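Local coordinates for aminotransferase AspB (Helicobacter pylori 26695, PDB 3EZS), which probably binds pyridoxal 5'-phosphate and acts as a transaminase of the class I and II aminotransferase family, at residues A[160-172]-A[304-316]. Residues are numbered along the deposited sequence; the frame is centred on the assembly and turned at random.
With EDO (1,2-ethanediol), chain D; EDO (1,2-ethanediol), chain F.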
ATOM      1  N   LEU A 160      14.192 -12.374 -11.673  1.00 40.87           N
ATOM      2  CA  LEU A 160      14.701 -11.954 -12.965  1.00 40.90           C
ATOM      3  C   LEU A 160      13.927 -10.692 -13.344  1.00 41.76           C
ATOM      4  O   LEU A 160      12.858 -10.404 -12.768  1.00 42.00           O
ATOM      5  CB  LEU A 160      14.494 -13.031 -14.029  1.00 41.39           C
ATOM      6  CG  LEU A 160      15.095 -14.419 -13.761  1.00 40.23           C
ATOM      7  CD1 LEU A 160      14.579 -15.412 -14.809  1.00 36.87           C
ATOM      8  CD2 LEU A 160      16.634 -14.389 -13.712  1.00 33.94           C
ATOM      9  N   ASN A 161      14.475  -9.946 -14.299  1.00 39.29           N
ATOM     10  CA  ASN A 161      13.844  -8.736 -14.802  1.00 40.19           C
ATOM     11  C   ASN A 161      14.079  -8.721 -16.310  1.00 40.72           C
ATOM     12  O   ASN A 161      15.118  -8.238 -16.773  1.00 40.15           O
ATOM     13  CB  ASN A 161      14.451  -7.510 -14.126  1.00 41.01           C
ATOM     14  CG  ASN A 161      13.839  -6.193 -14.590  1.00 41.86           C
ATOM     15  OD1 ASN A 161      14.511  -5.149 -14.575  1.00 38.30           O
ATOM     16  ND2 ASN A 161      12.565  -6.224 -14.978  1.00 39.99           N
ATOM     17  N   SER A 162      13.109  -9.243 -17.065  1.00 39.34           N
ATOM     18  CA  SER A 162      13.230  -9.365 -18.514  1.00 38.01           C
ATOM     19  C   SER A 162      11.951  -8.950 -19.247  1.00 39.42           C
ATOM     20  O   SER A 162      10.923  -9.613 -19.093  1.00 39.57           O
ATOM     21  CB  SER A 162      13.559 -10.808 -18.850  1.00 37.19           C
ATOM     22  OG  SER A 162      13.729 -10.990 -20.226  1.00 37.29           O
ATOM     23  N   PRO A 163      12.010  -7.877 -20.079  1.00 39.92           N
ATOM     24  CA  PRO A 163      13.164  -7.006 -20.379  1.00 39.27           C
ATOM     25  C   PRO A 163      13.726  -6.306 -19.149  1.00 38.93           C
ATOM     26  O   PRO A 163      12.988  -5.987 -18.199  1.00 38.41           O
ATOM     27  CB  PRO A 163      12.602  -6.002 -21.394  1.00 41.66           C
ATOM     28  CG  PRO A 163      11.406  -6.698 -21.992  1.00 38.82           C
ATOM     29  CD  PRO A 163      10.831  -7.506 -20.881  1.00 41.67           C
ATOM     30  N   ASN A 164      15.036  -6.083 -19.183  1.00 39.17           N
ATOM     31  CA  ASN A 164      15.779  -5.561 -18.056  1.00 38.67           C
ATOM     32  C   ASN A 164      15.987  -4.048 -17.976  1.00 39.64           C
ATOM     33  O   ASN A 164      16.317  -3.383 -18.975  1.00 38.60           O
ATOM     34  CB  ASN A 164      17.167  -6.228 -18.069  1.00 41.54           C
ATOM     35  CG  ASN A 164      18.028  -5.858 -16.855  1.00 40.56           C
ATOM     36  OD1 ASN A 164      19.009  -5.137 -16.989  1.00 38.24           O
ATOM     37  ND2 ASN A 164      17.638  -6.323 -15.673  1.00 37.32           N
ATOM     38  N   ASN A 165      15.797  -3.531 -16.763  1.00 37.35           N
ATOM     39  CA  ASN A 165      16.196  -2.182 -16.393  1.00 40.23           C
ATOM     40  C   ASN A 165      17.485  -2.455 -15.603  1.00 40.26           C
ATOM     41  O   ASN A 165      17.435  -3.132 -14.583  1.00 43.34           O
ATOM     42  CB  ASN A 165      15.157  -1.500 -15.499  1.00 42.08           C
ATOM     43  CG  ASN A 165      15.640  -0.172 -14.925  1.00 41.91           C
ATOM     44  OD1 ASN A 165      16.708   0.339 -15.276  1.00 40.28           O
ATOM     45  ND2 ASN A 165      14.853   0.385 -14.022  1.00 40.84           N
ATOM     46  N   PRO A 166      18.628  -1.876 -16.011  1.00 40.30           N
ATOM     47  CA  PRO A 166      18.936  -0.894 -17.057  1.00 38.47           C
ATOM     48  C   PRO A 166      19.531  -1.337 -18.414  1.00 39.58           C
ATOM     49  O   PRO A 166      19.780  -0.468 -19.267  1.00 39.39           O
ATOM     50  CB  PRO A 166      20.015  -0.077 -16.356  1.00 36.64           C
ATOM     51  CG  PRO A 166      20.822  -1.131 -15.694  1.00 41.61           C
ATOM     52  CD  PRO A 166      19.854  -2.225 -15.270  1.00 40.31           C
ATOM     53  N   THR A 167      19.779  -2.626 -18.620  1.00 38.55           N
ATOM     54  CA  THR A 167      20.491  -3.069 -19.827  1.00 38.68           C
ATOM     55  C   THR A 167      19.634  -3.335 -21.054  1.00 40.12           C
ATOM     56  O   THR A 167      20.154  -3.402 -22.166  1.00 37.90           O
ATOM     57  CB  THR A 167      21.264  -4.375 -19.557  1.00 39.09           C
ATOM     58  OG1 THR A 167      20.338  -5.437 -19.329  1.00 39.50           O
ATOM     59  CG2 THR A 167      22.247  -4.249 -18.364  1.00 34.73           C
ATOM     60  N   GLY A 168      18.331  -3.538 -20.855  1.00 39.88           N
ATOM     61  CA  GLY A 168      17.445  -3.914 -21.939  1.00 38.60           C
ATOM     62  C   GLY A 168      17.498  -5.401 -22.282  1.00 39.74           C
ATOM     63  O   GLY A 168      16.687  -5.877 -23.083  1.00 40.63           O
ATOM     64  N   ARG A 169      18.440  -6.143 -21.693  1.00 39.83           N
ATOM     65  CA  ARG A 169      18.589  -7.568 -21.972  1.00 39.57           C
ATOM     66  C   ARG A 169      17.300  -8.314 -21.717  1.00 39.60           C
ATOM     67  O   ARG A 169      16.708  -8.186 -20.638  1.00 37.93           O
ATOM     68  CB  ARG A 169      19.693  -8.175 -21.114  1.00 41.98           C
ATOM     69  CG  ARG A 169      19.916  -9.695 -21.315  1.00 39.79           C
ATOM     70  CD  ARG A 169      20.448 -10.046 -22.706  1.00 39.30           C
ATOM     71  NE  ARG A 169      21.080 -11.378 -22.707  1.00 36.08           N
ATOM     72  CZ  ARG A 169      20.461 -12.541 -22.903  1.00 36.40           C
ATOM     73  NH1 ARG A 169      19.160 -12.611 -23.115  1.00 40.15           N
ATOM     74  NH2 ARG A 169      21.160 -13.662 -22.865  1.00 39.84           N
ATOM     75  N   THR A 170      16.893  -9.097 -22.719  1.00 38.62           N
ATOM     76  CA  THR A 170      15.648  -9.854 -22.688  1.00 38.83           C
ATOM     77  C   THR A 170      15.952 -11.338 -22.913  1.00 38.62           C
ATOM     78  O   THR A 170      16.605 -11.713 -23.876  1.00 40.09           O
ATOM     79  CB  THR A 170      14.637  -9.293 -23.740  1.00 38.82           C
ATOM     80  OG1 THR A 170      14.266  -7.971 -23.347  1.00 40.40           O
ATOM     81  CG2 THR A 170      13.355 -10.125 -23.847  1.00 38.16           C
ATOM     82  N   LEU A 171      15.479 -12.169 -22.007  1.00 38.44           N
ATOM     83  CA  LEU A 171      15.696 -13.603 -22.077  1.00 39.17           C
ATOM     84  C   LEU A 171      14.743 -14.236 -23.083  1.00 39.42           C
ATOM     85  O   LEU A 171      13.554 -13.897 -23.133  1.00 39.43           O
ATOM     86  CB  LEU A 171      15.478 -14.225 -20.704  1.00 38.71           C
ATOM     87  CG  LEU A 171      16.405 -13.770 -19.558  1.00 41.18           C
ATOM     88  CD1 LEU A 171      15.992 -14.453 -18.268  1.00 43.50           C
ATOM     89  CD2 LEU A 171      17.874 -14.053 -19.860  1.00 38.83           C
ATOM     90  N   SER A 172      15.273 -15.153 -23.880  1.00 38.74           N
ATOM     91  CA  SER A 172      14.496 -15.854 -24.879  1.00 39.76           C
ATOM     92  C   SER A 172      13.602 -16.898 -24.217  1.00 41.06           C
ATOM     93  O   SER A 172      13.743 -17.209 -23.037  1.00 40.31           O
ATOM     94  CB  SER A 172      15.439 -16.557 -25.854  1.00 39.78           C
ATOM     95  OG  SER A 172      16.086 -17.648 -25.211  1.00 39.91           O
ATOM     96  N   LEU A 304      25.580  -1.842 -28.781  1.00 48.00           N
ATOM     97  CA  LEU A 304      24.486  -2.796 -28.722  1.00 48.11           C
ATOM     98  C   LEU A 304      23.265  -2.191 -28.002  1.00 47.20           C
ATOM     99  O   LEU A 304      23.351  -1.816 -26.828  1.00 49.42           O
ATOM    100  CB  LEU A 304      24.934  -4.067 -27.997  1.00 47.60           C
ATOM    101  CG  LEU A 304      23.933  -5.224 -27.882  1.00 50.23           C
ATOM    102  CD1 LEU A 304      23.354  -5.655 -29.240  1.00 50.66           C
ATOM    103  CD2 LEU A 304      24.634  -6.378 -27.221  1.00 49.93           C
ATOM    104  N   ILE A 305      22.148  -2.083 -28.715  1.00 44.43           N
ATOM    105  CA  ILE A 305      20.880  -1.619 -28.139  1.00 43.49           C
ATOM    106  C   ILE A 305      19.854  -2.729 -28.400  1.00 43.26           C
ATOM    107  O   ILE A 305      19.477  -2.974 -29.555  1.00 41.71           O
ATOM    108  CB  ILE A 305      20.421  -0.256 -28.740  1.00 44.36           C
ATOM    109  CG1 ILE A 305      21.512   0.810 -28.534  1.00 43.77           C
ATOM    110  CG2 ILE A 305      19.100   0.213 -28.107  1.00 39.79           C
ATOM    111  CD1 ILE A 305      21.185   2.144 -29.157  1.00 42.72           C
ATOM    112  N   TYR A 306      19.452  -3.437 -27.345  1.00 41.69           N
ATOM    113  CA  TYR A 306      18.449  -4.490 -27.493  1.00 41.36           C
ATOM    114  C   TYR A 306      17.105  -3.858 -27.846  1.00 40.61           C
ATOM    115  O   TYR A 306      16.789  -2.779 -27.350  1.00 43.42           O
ATOM    116  CB  TYR A 306      18.318  -5.311 -26.205  1.00 42.45           C
ATOM    117  CG  TYR A 306      19.560  -6.125 -25.850  1.00 42.35           C
ATOM    118  CD1 TYR A 306      19.990  -7.179 -26.660  1.00 45.62           C
ATOM    119  CD2 TYR A 306      20.275  -5.865 -24.681  1.00 45.22           C
ATOM    120  CE1 TYR A 306      21.115  -7.919 -26.324  1.00 46.71           C
ATOM    121  CE2 TYR A 306      21.387  -6.600 -24.335  1.00 43.12           C
ATOM    122  CZ  TYR A 306      21.803  -7.617 -25.153  1.00 44.25           C
ATOM    123  OH  TYR A 306      22.904  -8.321 -24.789  1.00 49.11           O
ATOM    124  N   PRO A 307      16.292  -4.518 -28.689  1.00 41.64           N
ATOM    125  CA  PRO A 307      14.987  -3.952 -29.084  1.00 40.65           C
ATOM    126  C   PRO A 307      13.842  -4.110 -28.051  1.00 40.24           C
ATOM    127  O   PRO A 307      12.704  -4.421 -28.419  1.00 38.74           O
ATOM    128  CB  PRO A 307      14.681  -4.693 -30.394  1.00 41.37           C
ATOM    129  CG  PRO A 307      15.310  -6.045 -30.205  1.00 43.69           C
ATOM    130  CD  PRO A 307      16.536  -5.831 -29.320  1.00 41.74           C
ATOM    131  N   TYR A 308      14.147  -3.849 -26.778  1.00 38.70           N
ATOM    132  CA  TYR A 308      13.209  -3.997 -25.678  1.00 39.82           C
ATOM    133  C   TYR A 308      13.575  -2.923 -24.642  1.00 39.71           C
ATOM    134  O   TYR A 308      14.740  -2.488 -24.560  1.00 39.95           O
ATOM    135  CB  TYR A 308      13.295  -5.409 -25.025  1.00 38.18           C
ATOM    136  CG  TYR A 308      13.218  -6.567 -25.988  1.00 41.24           C
ATOM    137  CD1 TYR A 308      11.993  -7.135 -26.330  1.00 44.49           C
ATOM    138  CD2 TYR A 308      14.377  -7.108 -26.560  1.00 46.18           C
ATOM    139  CE1 TYR A 308      11.912  -8.196 -27.245  1.00 41.96           C
ATOM    140  CE2 TYR A 308      14.313  -8.198 -27.466  1.00 44.20           C
ATOM    141  CZ  TYR A 308      13.075  -8.728 -27.801  1.00 42.65           C
ATOM    142  OH  TYR A 308      12.983  -9.779 -28.691  1.00 42.46           O
ATOM    143  N   SER A 309      12.577  -2.549 -23.837  1.00 38.03           N
ATOM    144  CA  SER A 309      12.666  -1.501 -22.811  1.00 38.96           C
ATOM    145  C   SER A 309      12.803  -0.175 -23.560  1.00 38.45           C
ATOM    146  O   SER A 309      12.754  -0.162 -24.774  1.00 37.29           O
ATOM    147  CB  SER A 309      13.839  -1.711 -21.823  1.00 39.78           C
ATOM    148  OG  SER A 309      15.060  -1.089 -22.256  1.00 40.71           O
ATOM    149  N   PHE A 310      12.931   0.927 -22.834  1.00 38.20           N
ATOM    150  CA  PHE A 310      13.191   2.216 -23.455  1.00 37.57           C
ATOM    151  C   PHE A 310      14.555   2.802 -23.013  1.00 38.39           C
ATOM    152  O   PHE A 310      14.780   4.025 -23.080  1.00 38.29           O
ATOM    153  CB  PHE A 310      12.020   3.199 -23.261  1.00 40.56           C
ATOM    154  CG  PHE A 310      11.546   3.390 -21.831  1.00 36.82           C
ATOM    155  CD1 PHE A 310      12.408   3.741 -20.811  1.00 40.28           C
ATOM    156  CD2 PHE A 310      10.187   3.341 -21.547  1.00 44.03           C
ATOM    157  CE1 PHE A 310      11.941   3.963 -19.526  1.00 42.91           C
ATOM    158  CE2 PHE A 310       9.719   3.571 -20.262  1.00 41.58           C
ATOM    159  CZ  PHE A 310      10.602   3.881 -19.257  1.00 41.52           C
ATOM    160  N   TYR A 311      15.474   1.924 -22.594  1.00 37.18           N
ATOM    161  CA  TYR A 311      16.802   2.340 -22.157  1.00 38.13           C
ATOM    162  C   TYR A 311      17.901   2.113 -23.195  1.00 39.00           C
ATOM    163  O   TYR A 311      17.747   1.311 -24.127  1.00 38.93           O
ATOM    164  CB  TYR A 311      17.222   1.617 -20.870  1.00 39.74           C
ATOM    165  CG  TYR A 311      16.257   1.806 -19.731  1.00 40.69           C
ATOM    166  CD1 TYR A 311      16.110   3.046 -19.123  1.00 44.78           C
ATOM    167  CD2 TYR A 311      15.470   0.754 -19.278  1.00 45.23           C
ATOM    168  CE1 TYR A 311      15.197   3.229 -18.090  1.00 43.79           C
ATOM    169  CE2 TYR A 311      14.562   0.930 -18.246  1.00 40.71           C
ATOM    170  CZ  TYR A 311      14.420   2.178 -17.671  1.00 40.17           C
ATOM    171  OH  TYR A 311      13.510   2.363 -16.646  1.00 43.07           O
ATOM    172  N   VAL A 312      18.988   2.865 -23.018  1.00 39.47           N
ATOM    173  CA  VAL A 312      20.240   2.672 -23.735  1.00 38.46           C
ATOM    174  C   VAL A 312      21.283   2.541 -22.625  1.00 39.68           C
ATOM    175  O   VAL A 312      21.383   3.428 -21.775  1.00 40.56           O
ATOM    176  CB  VAL A 312      20.613   3.844 -24.637  1.00 39.52           C
ATOM    177  CG1 VAL A 312      21.971   3.587 -25.314  1.00 37.39           C
ATOM    178  CG2 VAL A 312      19.499   4.102 -25.680  1.00 40.56           C
ATOM    179  N   TYR A 313      22.003   1.415 -22.604  1.00 38.48           N
ATOM    180  CA  TYR A 313      23.070   1.136 -21.629  1.00 39.75           C
ATOM    181  C   TYR A 313      24.344   1.488 -22.396  1.00 39.78           C
ATOM    182  O   TYR A 313      24.922   0.644 -23.085  1.00 39.58           O
ATOM    183  CB  TYR A 313      22.992  -0.346 -21.207  1.00 40.93           C
ATOM    184  CG  TYR A 313      23.772  -0.722 -19.972  1.00 41.64           C
ATOM    185  CD1 TYR A 313      23.452  -0.180 -18.722  1.00 43.00           C
ATOM    186  CD2 TYR A 313      24.792  -1.652 -20.032  1.00 44.77           C
ATOM    187  CE1 TYR A 313      24.165  -0.538 -17.577  1.00 39.37           C
ATOM    188  CE2 TYR A 313      25.505  -2.020 -18.889  1.00 41.54           C
ATOM    189  CZ  TYR A 313      25.190  -1.465 -17.670  1.00 42.40           C
ATOM    190  OH  TYR A 313      25.917  -1.851 -16.551  1.00 43.03           O
ATOM    191  N   LEU A 314      24.742   2.759 -22.299  1.00 39.00           N
ATOM    192  CA  LEU A 314      25.806   3.337 -23.132  1.00 38.11           C
ATOM    193  C   LEU A 314      27.241   3.197 -22.598  1.00 37.92           C
ATOM    194  O   LEU A 314      27.549   3.749 -21.545  1.00 37.54           O
ATOM    195  CB  LEU A 314      25.490   4.818 -23.365  1.00 38.36           C
ATOM    196  CG  LEU A 314      26.218   5.582 -24.478  1.00 38.32           C
ATOM    197  CD1 LEU A 314      25.775   5.097 -25.857  1.00 38.56           C
ATOM    198  CD2 LEU A 314      25.948   7.086 -24.316  1.00 38.39           C
ATOM    199  N   PRO A 315      28.115   2.464 -23.327  1.00 37.81           N
ATOM    200  CA  PRO A 315      29.507   2.323 -22.904  1.00 38.83           C
ATOM    201  C   PRO A 315      30.230   3.634 -23.018  1.00 38.18           C
ATOM    202  O   PRO A 315      30.165   4.267 -24.055  1.00 39.00           O
ATOM    203  CB  PRO A 315      30.115   1.329 -23.911  1.00 39.76           C
ATOM    204  CG  PRO A 315      28.978   0.729 -24.645  1.00 41.14           C
ATOM    205  CD  PRO A 315      27.843   1.714 -24.572  1.00 37.70           C
ATOM    206  N   VAL A 316      30.883   4.039 -21.938  1.00 40.85           N
ATOM    207  CA  VAL A 316      31.679   5.279 -21.876  1.00 41.79           C
ATOM    208  C   VAL A 316      32.930   4.894 -21.091  1.00 44.98           C
ATOM    209  O   VAL A 316      33.005   3.789 -20.546  1.00 45.02           O
ATOM    210  CB  VAL A 316      30.889   6.432 -21.209  1.00 41.42           C
ATOM    211  CG1 VAL A 316      29.703   6.813 -22.075  1.00 35.00           C
ATOM    212  CG2 VAL A 316      30.409   6.031 -19.817  1.00 39.79           C
TER
HETATM  213  C1  EDO D 377      18.180 -10.216 -18.149  1.00 34.50           C
HETATM  214  O1  EDO D 377      16.869 -10.315 -18.732  1.00 33.43           O
HETATM  215  C2  EDO D 377      18.132 -10.798 -16.743  1.00 40.72           C
HETATM  216  O2  EDO D 377      17.014 -10.298 -16.034  1.00 38.17           O
HETATM  217  C1  EDO F 379      12.011  -0.952 -13.165  1.00 53.08           C
HETATM  218  O1  EDO F 379      10.632  -0.547 -13.197  1.00 56.54           O
HETATM  219  C2  EDO F 379      12.092  -2.431 -12.747  1.00 55.13           C
HETATM  220  O2  EDO F 379      12.098  -3.371 -13.820  1.00 59.28           O
HETATM  221  O   HOH W   1      19.981  -2.237 -24.618  1.00 30.46           O
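Pro163, which follows a cis peptide bond, lays CB against CB of Tyr308 at 3.7 Å, the two side chains crossing at about a right angle. Asn164 shapes the turn that follows: its OD1 accepts from Thr167 N, an Asx motif that a short amide suits, and also from Thr167 OG1 on the other face of its plane. Asn165 lies over one face of the Tyr311 ring, amide and ring planes 20° apart, with ND2 3.5 Å from OH of Tyr311; Arg351 donates to its OD1, and Tyr196 hydrogen-bonds the Tyr311 hydroxyl. A second cis proline, Pro166, rests CG 3.9 Å from CE1 of Tyr313.

Thr167 uses both its branches. OG1 lies between the backbone N and the carbonyl carbon (chi1 67°) and accepts from Arg169 N in an ST turn, which leaves CG2 over the centre of the Tyr313 ring, 3.9 Å from the centroid in a CH-pi contact. A water bridges Thr167 O to Tyr306 N; no direct hydrogen bond joins the segments. Gly168 takes a left-handed conformation (phi 81°) easy for glycine, its CA 3.7 Å from Ser309 OG. The long Arg169 passes its CD 3.7 Å from OH of Tyr306; NH2 forms a salt bridge with Glu175 and NE a hydrogen bond to Asp142 O. Thr170 sets CB over a face of the Tyr308 ring, another CH-pi contact, and its hydroxyl donates to Gly168 O.

Asn165 to Gly168 form the Asn-Pro-Thr-Gly motif of class I and II aminotransferases; Asn165, Arg351 and Tyr196 probably lie beside the cofactor pocket. The loop between strand 157-160 and helix 173-186 thus packs on loop 304-310 and edge strand 311-315, flanked by strand 349-353 and helix 280-299.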